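PDB 5D6A: predicted ATPase of the ABC class, which probably binds and hydrolyses ATP, though its cellular role is not established. Local coordinates for residues 210-215 / 232-237; 260-265 / 405-410; 266-271 / 426-431. One frame throughout, in Å; residues are numbered along the deposited sequence.

Contact 1 (210-215 / 232-237); sequences VANGSI and EFTAPE
F233 lays its ring against V210. Its CB begins beside the carbonyl of S214, 3.6 Å from S214 O. With CG anti to the backbone N (chi1 -178°), the ring is carried away from that oxygen and onto V210. CG lies 3.9 Å from V210 CG1, and CD2 comes closer, 3.5 Å from the same methyl. CE2 also packs on V210 CG1, while CZ at the tip is 4.0 Å from it. The methyl thus sits over one ring face, a CH-pi contact, with the two side chains crossing at about a right angle. The valine belongs to strand 206-211 of the four-stranded antiparallel sheet. That strand ends in a type II turn from A211 to S214, with G213 at the third position, where a positive phi is usual. The loop 232-237 pairs with this turn: G213 N donates to F233 O (2.9 Å), and F233 N donates to S214 O (3.0 Å). Further along, A235 N reaches N212 OD1 at 2.9 Å, coming from above the amide's carbonyl plane. L254 of strand 249-257 packs against V210, F233 and A235.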
ATOM      1  N   VAL A 210     -14.781   8.250  24.196  1.00 41.01           N
ATOM      2  CA  VAL A 210     -15.309   9.021  23.070  1.00 41.04           C
ATOM      3  C   VAL A 210     -16.309  10.047  23.592  1.00 42.01           C
ATOM      4  O   VAL A 210     -17.459   9.716  23.885  1.00 43.44           O
ATOM      5  CB  VAL A 210     -16.006   8.115  22.034  1.00 41.21           C
ATOM      6  CG1 VAL A 210     -16.510   8.937  20.858  1.00 41.44           C
ATOM      7  CG2 VAL A 210     -15.056   7.033  21.548  1.00 41.40           C
ATOM      8  N   ALA A 211     -15.865  11.293  23.702  1.00 41.73           N
ATOM      9  CA  ALA A 211     -16.706  12.375  24.205  1.00 43.71           C
ATOM     10  C   ALA A 211     -17.946  12.611  23.340  1.00 44.73           C
ATOM     11  O   ALA A 211     -17.900  12.456  22.118  1.00 44.35           O
ATOM     12  CB  ALA A 211     -15.890  13.657  24.299  1.00 43.39           C
ATOM     13  N   ASN A 212     -19.054  12.975  23.981  1.00 46.25           N
ATOM     14  CA  ASN A 212     -20.281  13.294  23.252  1.00 47.60           C
ATOM     15  C   ASN A 212     -20.074  14.585  22.472  1.00 47.83           C
ATOM     16  O   ASN A 212     -19.505  15.546  22.991  1.00 48.19           O
ATOM     17  CB  ASN A 212     -21.482  13.437  24.198  1.00 49.00           C
ATOM     18  CG  ASN A 212     -21.967  12.105  24.744  1.00 48.96           C
ATOM     19  OD1 ASN A 212     -21.608  11.041  24.241  1.00 48.35           O
ATOM     20  ND2 ASN A 212     -22.809  12.160  25.767  1.00 50.25           N
ATOM     21  N   GLY A 213     -20.535  14.600  21.226  1.00 47.48           N
ATOM     22  CA  GLY A 213     -20.380  15.764  20.362  1.00 47.49           C
ATOM     23  C   GLY A 213     -19.214  15.601  19.402  1.00 46.05           C
ATOM     24  O   GLY A 213     -18.900  16.515  18.636  1.00 46.73           O
ATOM     25  N   SER A 214     -18.567  14.436  19.442  1.00 44.09           N
ATOM     26  CA  SER A 214     -17.440  14.161  18.562  1.00 42.63           C
ATOM     27  C   SER A 214     -17.927  13.862  17.153  1.00 42.66           C
ATOM     28  O   SER A 214     -19.038  13.366  16.961  1.00 44.09           O
ATOM     29  CB  SER A 214     -16.637  12.953  19.066  1.00 41.71           C
ATOM     30  OG  SER A 214     -16.071  13.187  20.341  1.00 41.67           O
ATOM     31  N   ILE A 215     -17.088  14.174  16.172  1.00 41.46           N
ATOM     32  CA  ILE A 215     -17.378  13.886  14.776  1.00 41.15           C
ATOM     33  C   ILE A 215     -16.354  12.837  14.352  1.00 39.83           C
ATOM     34  O   ILE A 215     -15.176  13.142  14.154  1.00 39.09           O
ATOM     35  CB  ILE A 215     -17.314  15.147  13.899  1.00 41.82           C
ATOM     36  CG1 ILE A 215     -18.340  16.170  14.393  1.00 43.12           C
ATOM     37  CG2 ILE A 215     -17.596  14.799  12.445  1.00 43.14           C
ATOM     38  CD1 ILE A 215     -18.390  17.443  13.575  1.00 44.83           C
ATOM     39  N   GLU A 232     -23.497  13.659  14.977  1.00 57.74           N
ATOM     40  CA  GLU A 232     -22.593  13.724  16.129  1.00 56.27           C
ATOM     41  C   GLU A 232     -22.759  12.509  17.029  1.00 54.97           C
ATOM     42  O   GLU A 232     -23.848  11.948  17.147  1.00 56.66           O
ATOM     43  CB  GLU A 232     -22.803  15.009  16.933  1.00 58.15           C
ATOM     44  CG  GLU A 232     -24.204  15.192  17.497  1.00 61.05           C
ATOM     45  CD  GLU A 232     -24.329  16.451  18.332  1.00 63.00           C
ATOM     46  OE1 GLU A 232     -23.283  17.008  18.733  1.00 61.15           O
ATOM     47  OE2 GLU A 232     -25.475  16.879  18.596  1.00 67.29           O
ATOM     48  N   PHE A 233     -21.667  12.114  17.669  1.00 52.81           N
ATOM     49  CA  PHE A 233     -21.671  10.943  18.532  1.00 52.08           C
ATOM     50  C   PHE A 233     -22.319  11.203  19.889  1.00 51.90           C
ATOM     51  O   PHE A 233     -22.127  12.259  20.493  1.00 51.40           O
ATOM     52  CB  PHE A 233     -20.240  10.449  18.742  1.00 50.51           C
ATOM     53  CG  PHE A 233     -20.148   9.208  19.578  1.00 50.45           C
ATOM     54  CD1 PHE A 233     -20.235   7.952  18.993  1.00 50.84           C
ATOM     55  CD2 PHE A 233     -19.980   9.295  20.952  1.00 50.11           C
ATOM     56  CE1 PHE A 233     -20.150   6.806  19.762  1.00 50.85           C
ATOM     57  CE2 PHE A 233     -19.897   8.154  21.727  1.00 50.35           C
ATOM     58  CZ  PHE A 233     -19.982   6.907  21.132  1.00 51.16           C
ATOM     59  N   THR A 234     -23.091  10.221  20.348  1.00 51.56           N
ATOM     60  CA  THR A 234     -23.736  10.271  21.652  1.00 52.84           C
ATOM     61  C   THR A 234     -23.636   8.885  22.265  1.00 52.32           C
ATOM     62  O   THR A 234     -23.886   7.885  21.593  1.00 53.22           O
ATOM     63  CB  THR A 234     -25.217  10.678  21.572  1.00 55.04           C
ATOM     64  OG1 THR A 234     -25.328  11.985  20.998  1.00 55.95           O
ATOM     65  CG2 THR A 234     -25.847  10.684  22.969  1.00 56.09           C
ATOM     66  N   ALA A 235     -23.265   8.831  23.538  1.00 51.55           N
ATOM     67  CA  ALA A 235     -23.117   7.567  24.233  1.00 51.22           C
ATOM     68  C   ALA A 235     -24.417   7.155  24.908  1.00 53.22           C
ATOM     69  O   ALA A 235     -25.212   8.009  25.307  1.00 54.03           O
ATOM     70  CB  ALA A 235     -22.007   7.670  25.265  1.00 50.52           C
ATOM     71  N   PRO A 236     -24.649   5.839  25.021  1.00 53.84           N
ATOM     72  CA  PRO A 236     -25.834   5.368  25.723  1.00 55.42           C
ATOM     73  C   PRO A 236     -25.580   5.481  27.223  1.00 55.81           C
ATOM     74  O   PRO A 236     -24.525   5.055  27.699  1.00 55.02           O
ATOM     75  CB  PRO A 236     -25.954   3.908  25.278  1.00 55.95           C
ATOM     76  CG  PRO A 236     -24.571   3.499  24.895  1.00 54.27           C
ATOM     77  CD  PRO A 236     -23.857   4.737  24.439  1.00 52.77           C
ATOM     78  N   GLU A 237     -26.528   6.063  27.956  1.00 58.00           N
ATOM     79  CA  GLU A 237     -26.375   6.263  29.405  1.00 59.17           C
ATOM     80  C   GLU A 237     -25.839   5.030  30.121  1.00 57.36           C
ATOM     81  O   GLU A 237     -25.020   5.141  31.031  1.00 56.33           O
ATOM     82  CB  GLU A 237     -27.700   6.692  30.049  1.00 63.23           C
ATOM     83  CG  GLU A 237     -28.203   8.061  29.608  1.00 65.69           C
ATOM     84  CD  GLU A 237     -29.423   8.526  30.389  1.00 70.28           C
ATOM     85  OE1 GLU A 237     -29.849   7.817  31.331  1.00 72.45           O
ATOM     86  OE2 GLU A 237     -29.955   9.611  30.064  1.00 71.89           O
TER

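Contact 2 (260-265 / 405-410); sequences ITLIVG and TIIVMG
Strands 260-264 and 405-408 run parallel, their axes 4.7 Å apart and 15° from alignment, with I260 to I263 in register with T405 to V408. Four backbone bonds alternate between them: T261 N to T405 O (2.8 Å), I407 N to T261 O, I263 N to I407 O, and M409 N to I263 O (3.1 Å). On the face carrying L262 and I407, those two side chains lie side by side and point the same way, L262 CD2 against I407 CB at 4.0 Å. The other branch, L262 CD1, meets the CE methyl of the selenomethionine M409 at 4.2 Å, where the bend at chi2 and chi3 brings it round. On the opposite face, I263 CD1 packs across I406 CG2 at 3.8 Å, and I263 CB touches V408 CG2. Helix 390-401 covers I260 and I407, while helix 271-280 lies over I263 and V408. This pair lies in the parallel part of the mixed central sheet of the P-loop domain, with helices packed on its two faces. The side chains meeting here are almost wholly aliphatic, so they add hydrophobic packing and leave directional bonding to the main chain.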
ATOM      1  N   ILE A 260     -12.938  -7.242  27.202  1.00 48.84           N
ATOM      2  CA  ILE A 260     -13.345  -7.425  25.818  1.00 47.87           C
ATOM      3  C   ILE A 260     -14.584  -6.595  25.499  1.00 47.67           C
ATOM      4  O   ILE A 260     -15.581  -6.664  26.212  1.00 48.38           O
ATOM      5  CB  ILE A 260     -13.636  -8.909  25.526  1.00 49.26           C
ATOM      6  CG1 ILE A 260     -12.416  -9.765  25.899  1.00 49.00           C
ATOM      7  CG2 ILE A 260     -14.015  -9.104  24.061  1.00 48.80           C
ATOM      8  CD1 ILE A 260     -12.637 -11.255  25.754  1.00 50.60           C
ATOM      9  N   THR A 261     -14.508  -5.817  24.423  1.00 46.46           N
ATOM     10  CA  THR A 261     -15.618  -4.977  23.985  1.00 46.96           C
ATOM     11  C   THR A 261     -15.898  -5.231  22.506  1.00 46.78           C
ATOM     12  O   THR A 261     -15.001  -5.128  21.668  1.00 45.66           O
ATOM     13  CB  THR A 261     -15.308  -3.483  24.191  1.00 46.28           C
ATOM     14  OG1 THR A 261     -15.001  -3.241  25.569  1.00 47.41           O
ATOM     15  CG2 THR A 261     -16.498  -2.618  23.778  1.00 46.90           C
ATOM     16  N   LEU A 262     -17.144  -5.567  22.188  1.00 47.36           N
ATOM     17  CA  LEU A 262     -17.529  -5.833  20.810  1.00 46.82           C
ATOM     18  C   LEU A 262     -18.299  -4.665  20.220  1.00 46.73           C
ATOM     19  O   LEU A 262     -19.068  -3.996  20.915  1.00 47.42           O
ATOM     20  CB  LEU A 262     -18.388  -7.094  20.725  1.00 48.58           C
ATOM     21  CG  LEU A 262     -17.748  -8.380  21.240  1.00 48.77           C
ATOM     22  CD1 LEU A 262     -18.718  -9.538  21.069  1.00 50.53           C
ATOM     23  CD2 LEU A 262     -16.437  -8.659  20.518  1.00 47.24           C
ATOM     24  N   ILE A 263     -18.075  -4.429  18.933  1.00 46.28           N
ATOM     25  CA  ILE A 263     -18.758  -3.380  18.187  1.00 46.83           C
ATOM     26  C   ILE A 263     -19.491  -4.078  17.047  1.00 47.93           C
ATOM     27  O   ILE A 263     -18.894  -4.422  16.030  1.00 49.16           O
ATOM     28  CB  ILE A 263     -17.770  -2.321  17.661  1.00 45.63           C
ATOM     29  CG1 ILE A 263     -17.112  -1.601  18.843  1.00 45.02           C
ATOM     30  CG2 ILE A 263     -18.485  -1.309  16.772  1.00 46.42           C
ATOM     31  CD1 ILE A 263     -16.098  -0.550  18.445  1.00 43.91           C
ATOM     32  N   VAL A 264     -20.788  -4.295  17.236  1.00 49.48           N
ATOM     33  CA  VAL A 264     -21.601  -5.005  16.254  1.00 51.40           C
ATOM     34  C   VAL A 264     -22.548  -4.088  15.485  1.00 53.18           C
ATOM     35  O   VAL A 264     -22.541  -2.869  15.663  1.00 52.29           O
ATOM     36  CB  VAL A 264     -22.422  -6.117  16.937  1.00 53.34           C
ATOM     37  CG1 VAL A 264     -21.493  -7.097  17.638  1.00 53.52           C
ATOM     38  CG2 VAL A 264     -23.425  -5.536  17.927  1.00 53.83           C
ATOM     39  N   GLY A 265     -23.356  -4.696  14.622  1.00 56.87           N
ATOM     40  CA  GLY A 265     -24.323  -3.968  13.814  1.00 59.14           C
ATOM     41  C   GLY A 265     -24.252  -4.402  12.367  1.00 60.84           C
ATOM     42  O   GLY A 265     -23.287  -5.045  11.950  1.00 60.24           O
ATOM     43  N   THR A 405      -9.422  -5.824  24.627  1.00 42.14           N
ATOM     44  CA  THR A 405      -9.575  -6.011  23.190  1.00 41.86           C
ATOM     45  C   THR A 405     -10.903  -5.449  22.707  1.00 42.21           C
ATOM     46  O   THR A 405     -11.951  -5.710  23.298  1.00 44.29           O
ATOM     47  CB  THR A 405      -9.505  -7.504  22.810  1.00 43.13           C
ATOM     48  OG1 THR A 405      -8.256  -8.055  23.243  1.00 44.19           O
ATOM     49  CG2 THR A 405      -9.633  -7.687  21.305  1.00 43.04           C
ATOM     50  N   ILE A 406     -10.848  -4.676  21.627  1.00 40.78           N
ATOM     51  CA  ILE A 406     -12.039  -4.092  21.029  1.00 41.25           C
ATOM     52  C   ILE A 406     -12.133  -4.677  19.625  1.00 42.21           C
ATOM     53  O   ILE A 406     -11.179  -4.580  18.847  1.00 40.22           O
ATOM     54  CB  ILE A 406     -11.960  -2.557  20.987  1.00 39.90           C
ATOM     55  CG1 ILE A 406     -11.583  -2.014  22.370  1.00 39.51           C
ATOM     56  CG2 ILE A 406     -13.283  -1.971  20.513  1.00 40.77           C
ATOM     57  CD1 ILE A 406     -11.436  -0.511  22.428  1.00 39.17           C
ATOM     58  N   ILE A 407     -13.273  -5.290  19.302  1.00 44.45           N
ATOM     59  CA  ILE A 407     -13.434  -5.950  18.006  1.00 45.95           C
ATOM     60  C   ILE A 407     -14.701  -5.560  17.245  1.00 47.78           C
ATOM     61  O   ILE A 407     -15.805  -5.621  17.786  1.00 48.93           O
ATOM     62  CB  ILE A 407     -13.464  -7.487  18.179  1.00 47.17           C
ATOM     63  CG1 ILE A 407     -12.340  -7.943  19.106  1.00 47.15           C
ATOM     64  CG2 ILE A 407     -13.368  -8.192  16.829  1.00 47.85           C
ATOM     65  CD1 ILE A 407     -12.294  -9.439  19.321  1.00 48.41           C
ATOM     66  N   VAL A 408     -14.525  -5.168  15.985  1.00 48.40           N
ATOM     67  CA  VAL A 408     -15.643  -4.858  15.107  1.00 51.11           C
ATOM     68  C   VAL A 408     -16.009  -6.186  14.466  1.00 54.50           C
ATOM     69  O   VAL A 408     -15.173  -6.804  13.810  1.00 53.37           O
ATOM     70  CB  VAL A 408     -15.265  -3.838  14.017  1.00 50.65           C
ATOM     71  CG1 VAL A 408     -16.363  -3.736  12.969  1.00 52.65           C
ATOM     72  CG2 VAL A 408     -14.983  -2.477  14.636  1.00 49.86           C
HETATM   73  N   MSE A 409     -17.251  -6.628  14.659  1.00 59.94           N
HETATM   74  CA  MSE A 409     -17.681  -7.925  14.140  1.00 64.64           C
HETATM   75  C   MSE A 409     -18.756  -7.822  13.091  1.00 68.08           C
HETATM   76  O   MSE A 409     -18.496  -7.360  11.981  1.00 69.43           O
HETATM   77  CB  MSE A 409     -18.126  -8.766  15.328  1.00 68.21           C
HETATM   78  CG  MSE A 409     -16.977  -8.989  16.304  1.00 69.65           C
HETATM   79 SE   MSE A 409     -16.738 -10.914  16.614  1.00 78.08          SE
HETATM   80  CE  MSE A 409     -18.545 -11.319  17.297  1.00 78.86           C
ATOM     81  N   GLY A 410     -19.968  -8.264  13.423  1.00 72.12           N
ATOM     82  CA  GLY A 410     -21.076  -8.246  12.475  1.00 76.67           C
ATOM     83  C   GLY A 410     -21.144  -9.504  11.623  1.00 80.08           C
ATOM     84  O   GLY A 410     -22.000  -9.612  10.744  1.00 83.10           O
TER

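Contact 3 (266-271 / 426-431); sequences GGFHGK and HDYQAL. With ANP (phosphoaminophosphonic acid-adenylate ester), chain C.
H269 and Y428 bury the most surface in this contact, and they do so in different ways. The imidazole of H269 is presented to the other segment by its edge: CD2 points at the backbone of D427, 3.6 Å from D427 N and close to the ring plane, and also rests against H426 CA. A chi1 of -72° sets CG anti to the carbonyl carbon and brings CD2 to this H426-D427 backbone. ND1 makes a weak bond back to G266 O. H269 O in turn accepts a weak, long bond from Y428 N at 3.5 Å.

Y428 turns its ring to the nucleotide. One face lies against the adenine, with ANP C4 3.5 Å from the ring plane and offset toward the rim, and its OH is 3.0 Å from ANP O4' of the ribose. That hydroxyl also touches the ring of F268, whose side chain runs at a slant to the tyrosine, Y428 OH to F268 CE2 being 3.4 Å; ANP C4' sits over a face of the phenylalanine. The ring of F268 packs edge-to-face with F332 of the second subunit, where D384 bonds to H426 ND1.

At the phosphate end of the nucleotide, main-chain amides hold the phosphates. F268 N gives a bond to ANP O2B (2.7 Å), G270 N to O3A, and K271 N to ANP O1B (2.6 Å), an oxygen that K271 NZ also grips at 3.0 Å. The same amine also donates to G266 O, tying the lysine back to the start of the loop. G270 is the N-cap of helix 271-280, whose amino end probably helps to balance the phosphate charge. Strand, phosphate-wrapping loop, the lysine K271 and helix together match the P-loop, or Walker A motif, of ATPases.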
ATOM      1  N   GLY A 266     -25.281  -4.054  11.602  1.00 64.66           N
ATOM      2  CA  GLY A 266     -25.335  -4.390  10.184  1.00 65.70           C
ATOM      3  C   GLY A 266     -24.294  -3.617   9.397  1.00 64.91           C
ATOM      4  O   GLY A 266     -23.575  -2.776   9.949  1.00 63.34           O
ATOM      5  N   GLY A 267     -24.228  -3.878   8.097  1.00 65.66           N
ATOM      6  CA  GLY A 267     -23.257  -3.220   7.234  1.00 63.45           C
ATOM      7  C   GLY A 267     -23.569  -1.767   6.920  1.00 62.68           C
ATOM      8  O   GLY A 267     -24.724  -1.393   6.718  1.00 65.68           O
ATOM      9  N   PHE A 268     -22.516  -0.954   6.892  1.00 59.61           N
ATOM     10  CA  PHE A 268     -22.592   0.472   6.563  1.00 58.14           C
ATOM     11  C   PHE A 268     -23.289   1.295   7.659  1.00 57.56           C
ATOM     12  O   PHE A 268     -23.971   2.276   7.368  1.00 56.82           O
ATOM     13  CB  PHE A 268     -23.276   0.661   5.196  1.00 58.68           C
ATOM     14  CG  PHE A 268     -22.868   1.917   4.477  1.00 57.25           C
ATOM     15  CD1 PHE A 268     -21.677   1.954   3.762  1.00 56.20           C
ATOM     16  CD2 PHE A 268     -23.670   3.048   4.490  1.00 57.78           C
ATOM     17  CE1 PHE A 268     -21.286   3.099   3.091  1.00 55.96           C
ATOM     18  CE2 PHE A 268     -23.284   4.198   3.817  1.00 57.35           C
ATOM     19  CZ  PHE A 268     -22.093   4.221   3.113  1.00 56.80           C
ATOM     20  N   HIS A 269     -23.091   0.899   8.918  1.00 57.30           N
ATOM     21  CA  HIS A 269     -23.692   1.606  10.062  1.00 56.74           C
ATOM     22  C   HIS A 269     -22.702   2.434  10.899  1.00 53.06           C
ATOM     23  O   HIS A 269     -23.128   3.185  11.777  1.00 53.49           O
ATOM     24  CB  HIS A 269     -24.471   0.630  10.951  1.00 58.48           C
ATOM     25  CG  HIS A 269     -25.753   0.163  10.338  1.00 61.23           C
ATOM     26  ND1 HIS A 269     -25.828  -0.933   9.509  1.00 63.23           N
ATOM     27  CD2 HIS A 269     -27.011   0.656  10.422  1.00 63.25           C
ATOM     28  CE1 HIS A 269     -27.076  -1.102   9.113  1.00 65.50           C
ATOM     29  NE2 HIS A 269     -27.814  -0.149   9.652  1.00 65.85           N
ATOM     30  N   GLY A 270     -21.400   2.292  10.646  1.00 49.51           N
ATOM     31  CA  GLY A 270     -20.391   3.088  11.357  1.00 47.80           C
ATOM     32  C   GLY A 270     -19.491   2.371  12.351  1.00 46.21           C
ATOM     33  O   GLY A 270     -18.960   3.005  13.259  1.00 45.48           O
ATOM     34  N   LYS A 271     -19.299   1.066  12.178  1.00 46.18           N
ATOM     35  CA  LYS A 271     -18.462   0.286  13.095  1.00 45.04           C
ATOM     36  C   LYS A 271     -16.982   0.601  12.908  1.00 45.21           C
ATOM     37  O   LYS A 271     -16.277   0.859  13.882  1.00 44.77           O
ATOM     38  CB  LYS A 271     -18.701  -1.215  12.925  1.00 45.28           C
ATOM     39  CG  LYS A 271     -20.152  -1.639  13.120  1.00 46.57           C
ATOM     40  CD  LYS A 271     -20.340  -3.150  13.017  1.00 47.30           C
ATOM     41  CE  LYS A 271     -20.030  -3.705  11.633  1.00 47.30           C
ATOM     42  NZ  LYS A 271     -20.929  -3.150  10.586  1.00 48.28           N
ATOM     43  N   HIS A 426     -26.120   1.801  14.837  1.00 61.35           N
ATOM     44  CA  HIS A 426     -27.361   1.857  14.079  1.00 64.61           C
ATOM     45  C   HIS A 426     -27.591   3.301  13.678  1.00 66.77           C
ATOM     46  O   HIS A 426     -27.660   4.170  14.536  1.00 68.53           O
ATOM     47  CB  HIS A 426     -28.515   1.348  14.943  1.00 66.75           C
ATOM     48  CG  HIS A 426     -29.858   1.462  14.294  1.00 69.41           C
ATOM     49  ND1 HIS A 426     -30.396   0.463  13.513  1.00 70.53           N
ATOM     50  CD2 HIS A 426     -30.775   2.457  14.317  1.00 71.77           C
ATOM     51  CE1 HIS A 426     -31.586   0.838  13.082  1.00 73.66           C
ATOM     52  NE2 HIS A 426     -31.840   2.045  13.554  1.00 74.45           N
ATOM     53  N   ASP A 427     -27.718   3.556  12.379  1.00 68.31           N
ATOM     54  CA  ASP A 427     -27.893   4.925  11.884  1.00 70.21           C
ATOM     55  C   ASP A 427     -26.861   5.891  12.482  1.00 68.79           C
ATOM     56  O   ASP A 427     -27.153   7.060  12.733  1.00 70.15           O
ATOM     57  CB  ASP A 427     -29.324   5.419  12.127  1.00 73.42           C
ATOM     58  CG  ASP A 427     -30.347   4.718  11.241  1.00 75.77           C
ATOM     59  OD1 ASP A 427     -29.954   3.864  10.419  1.00 74.52           O
ATOM     60  OD2 ASP A 427     -31.549   5.034  11.360  1.00 79.25           O
ATOM     61  N   TYR A 428     -25.656   5.366  12.702  1.00 66.82           N
ATOM     62  CA  TYR A 428     -24.512   6.125  13.229  1.00 65.37           C
ATOM     63  C   TYR A 428     -24.686   6.640  14.663  1.00 66.58           C
ATOM     64  O   TYR A 428     -24.405   7.802  14.959  1.00 67.88           O
ATOM     65  CB  TYR A 428     -24.144   7.268  12.276  1.00 65.30           C
ATOM     66  CG  TYR A 428     -24.113   6.830  10.830  1.00 65.28           C
ATOM     67  CD1 TYR A 428     -23.164   5.920  10.382  1.00 62.77           C
ATOM     68  CD2 TYR A 428     -25.034   7.324   9.910  1.00 67.21           C
ATOM     69  CE1 TYR A 428     -23.135   5.506   9.063  1.00 62.95           C
ATOM     70  CE2 TYR A 428     -25.007   6.920   8.588  1.00 67.70           C
ATOM     71  CZ  TYR A 428     -24.056   6.011   8.170  1.00 65.46           C
ATOM     72  OH  TYR A 428     -24.026   5.604   6.860  1.00 66.37           O
ATOM     73  N   GLN A 429     -25.150   5.762  15.545  1.00 67.38           N
ATOM     74  CA  GLN A 429     -25.303   6.082  16.961  1.00 68.22           C
ATOM     75  C   GLN A 429     -25.053   4.810  17.755  1.00 65.74           C
ATOM     76  O   GLN A 429     -25.448   3.722  17.337  1.00 65.75           O
ATOM     77  CB  GLN A 429     -26.689   6.646  17.281  1.00 73.30           C
ATOM     78  CG  GLN A 429     -27.845   5.723  16.934  1.00 76.15           C
ATOM     79  CD  GLN A 429     -29.168   6.178  17.512  1.00 81.52           C
ATOM     80  OE1 GLN A 429     -29.260   7.233  18.146  1.00 84.75           O
ATOM     81  NE2 GLN A 429     -30.208   5.376  17.303  1.00 83.86           N
ATOM     82  N   ALA A 430     -24.393   4.948  18.897  1.00 63.73           N
ATOM     83  CA  ALA A 430     -24.078   3.797  19.727  1.00 61.76           C
ATOM     84  C   ALA A 430     -25.270   3.375  20.577  1.00 63.10           C
ATOM     85  O   ALA A 430     -26.035   4.211  21.057  1.00 64.12           O
ATOM     86  CB  ALA A 430     -22.883   4.106  20.613  1.00 60.15           C
ATOM     87  N   LEU A 431     -25.418   2.065  20.743  1.00 62.51           N
ATOM     88  CA  LEU A 431     -26.473   1.479  21.561  1.00 64.42           C
ATOM     89  C   LEU A 431     -25.855   0.378  22.414  1.00 63.24           C
ATOM     90  O   LEU A 431     -25.056  -0.419  21.918  1.00 60.75           O
ATOM     91  CB  LEU A 431     -27.586   0.892  20.686  1.00 66.15           C
ATOM     92  CG  LEU A 431     -28.429   1.854  19.843  1.00 68.28           C
ATOM     93  CD1 LEU A 431     -29.380   1.075  18.945  1.00 69.26           C
ATOM     94  CD2 LEU A 431     -29.205   2.820  20.729  1.00 70.28           C
TER
HETATM   95  PG  ANP C 602     -16.856  -2.338   8.867  1.00 71.51           P
HETATM   96  O1G ANP C 602     -16.255  -2.152  10.237  1.00 74.06           O
HETATM   97  O2G ANP C 602     -15.831  -2.592   7.785  1.00 68.07           O
HETATM   98  O3G ANP C 602     -18.019  -3.301   8.874  1.00 69.16           O
HETATM   99  PB  ANP C 602     -19.231  -0.409   8.666  1.00 53.29           P
HETATM  100  O1B ANP C 602     -19.578  -0.543  10.118  1.00 55.36           O
HETATM  101  O2B ANP C 602     -19.984  -1.277   7.684  1.00 54.93           O
HETATM  102  N3B ANP C 602     -17.523  -0.765   8.465  1.00 63.32           N
HETATM  103  PA  ANP C 602     -18.362   2.202   8.046  1.00 50.88           P
HETATM  104  O1A ANP C 602     -18.136   3.003   9.300  1.00 51.22           O
HETATM  105  O2A ANP C 602     -17.186   1.513   7.399  1.00 53.57           O
HETATM  106  O3A ANP C 602     -19.533   1.128   8.296  1.00 50.93           O
HETATM  107  O5' ANP C 602     -19.023   3.154   6.937  1.00 50.94           O
HETATM  108  C5' ANP C 602     -20.177   3.924   7.238  1.00 50.24           C
HETATM  109  C4' ANP C 602     -20.269   5.114   6.292  1.00 50.92           C
HETATM  110  O4' ANP C 602     -21.070   6.126   6.906  1.00 50.02           O
HETATM  111  C3' ANP C 602     -18.919   5.751   5.991  1.00 52.08           C
HETATM  112  O3' ANP C 602     -18.880   6.206   4.632  1.00 52.69           O
HETATM  113  C2' ANP C 602     -18.823   6.908   6.960  1.00 50.44           C
HETATM  114  O2' ANP C 602     -18.112   8.016   6.397  1.00 51.17           O
HETATM  115  C1' ANP C 602     -20.276   7.257   7.269  1.00 49.48           C
HETATM  116  N9  ANP C 602     -20.476   7.572   8.704  1.00 50.15           N
HETATM  117  C8  ANP C 602     -20.011   6.871   9.761  1.00 48.80           C
HETATM  118  N7  ANP C 602     -20.389   7.461  10.924  1.00 49.02           N
HETATM  119  C5  ANP C 602     -21.110   8.553  10.615  1.00 50.00           C
HETATM  120  C6  ANP C 602     -21.806   9.624  11.365  1.00 50.74           C
HETATM  121  N6  ANP C 602     -21.805   9.636  12.717  1.00 52.07           N
HETATM  122  N1  ANP C 602     -22.442  10.585  10.654  1.00 53.35           N
HETATM  123  C2  ANP C 602     -22.454  10.586   9.304  1.00 53.51           C
HETATM  124  N3  ANP C 602     -21.837   9.638   8.568  1.00 53.15           N
HETATM  125  C4  ANP C 602     -21.164   8.619   9.154  1.00 50.61           C

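Contacts 2 and 3 are joined through the P-loop: strand 260-264 leads through G265 into the loop 266-271, and their centres are 12 Å apart. K271 folds back onto the strand ends, its CB packing on V408 CG1 at 3.4 Å. Contact 1 lies on the adenine side. Its centre is 13 Å from that of contact 3, and F233 CE1 meets A430 CB at 3.9 Å, just past Y428. Contacts 1 and 2 do not touch, with nearest atoms about 8 Å apart. Contact 3 meets base, sugar and phosphates, contact 2 adds V408, and contact 1 stands near the adenine with the F233 side chain about 6 Å from ANP. Contacts 2 and 3 also face the second subunit.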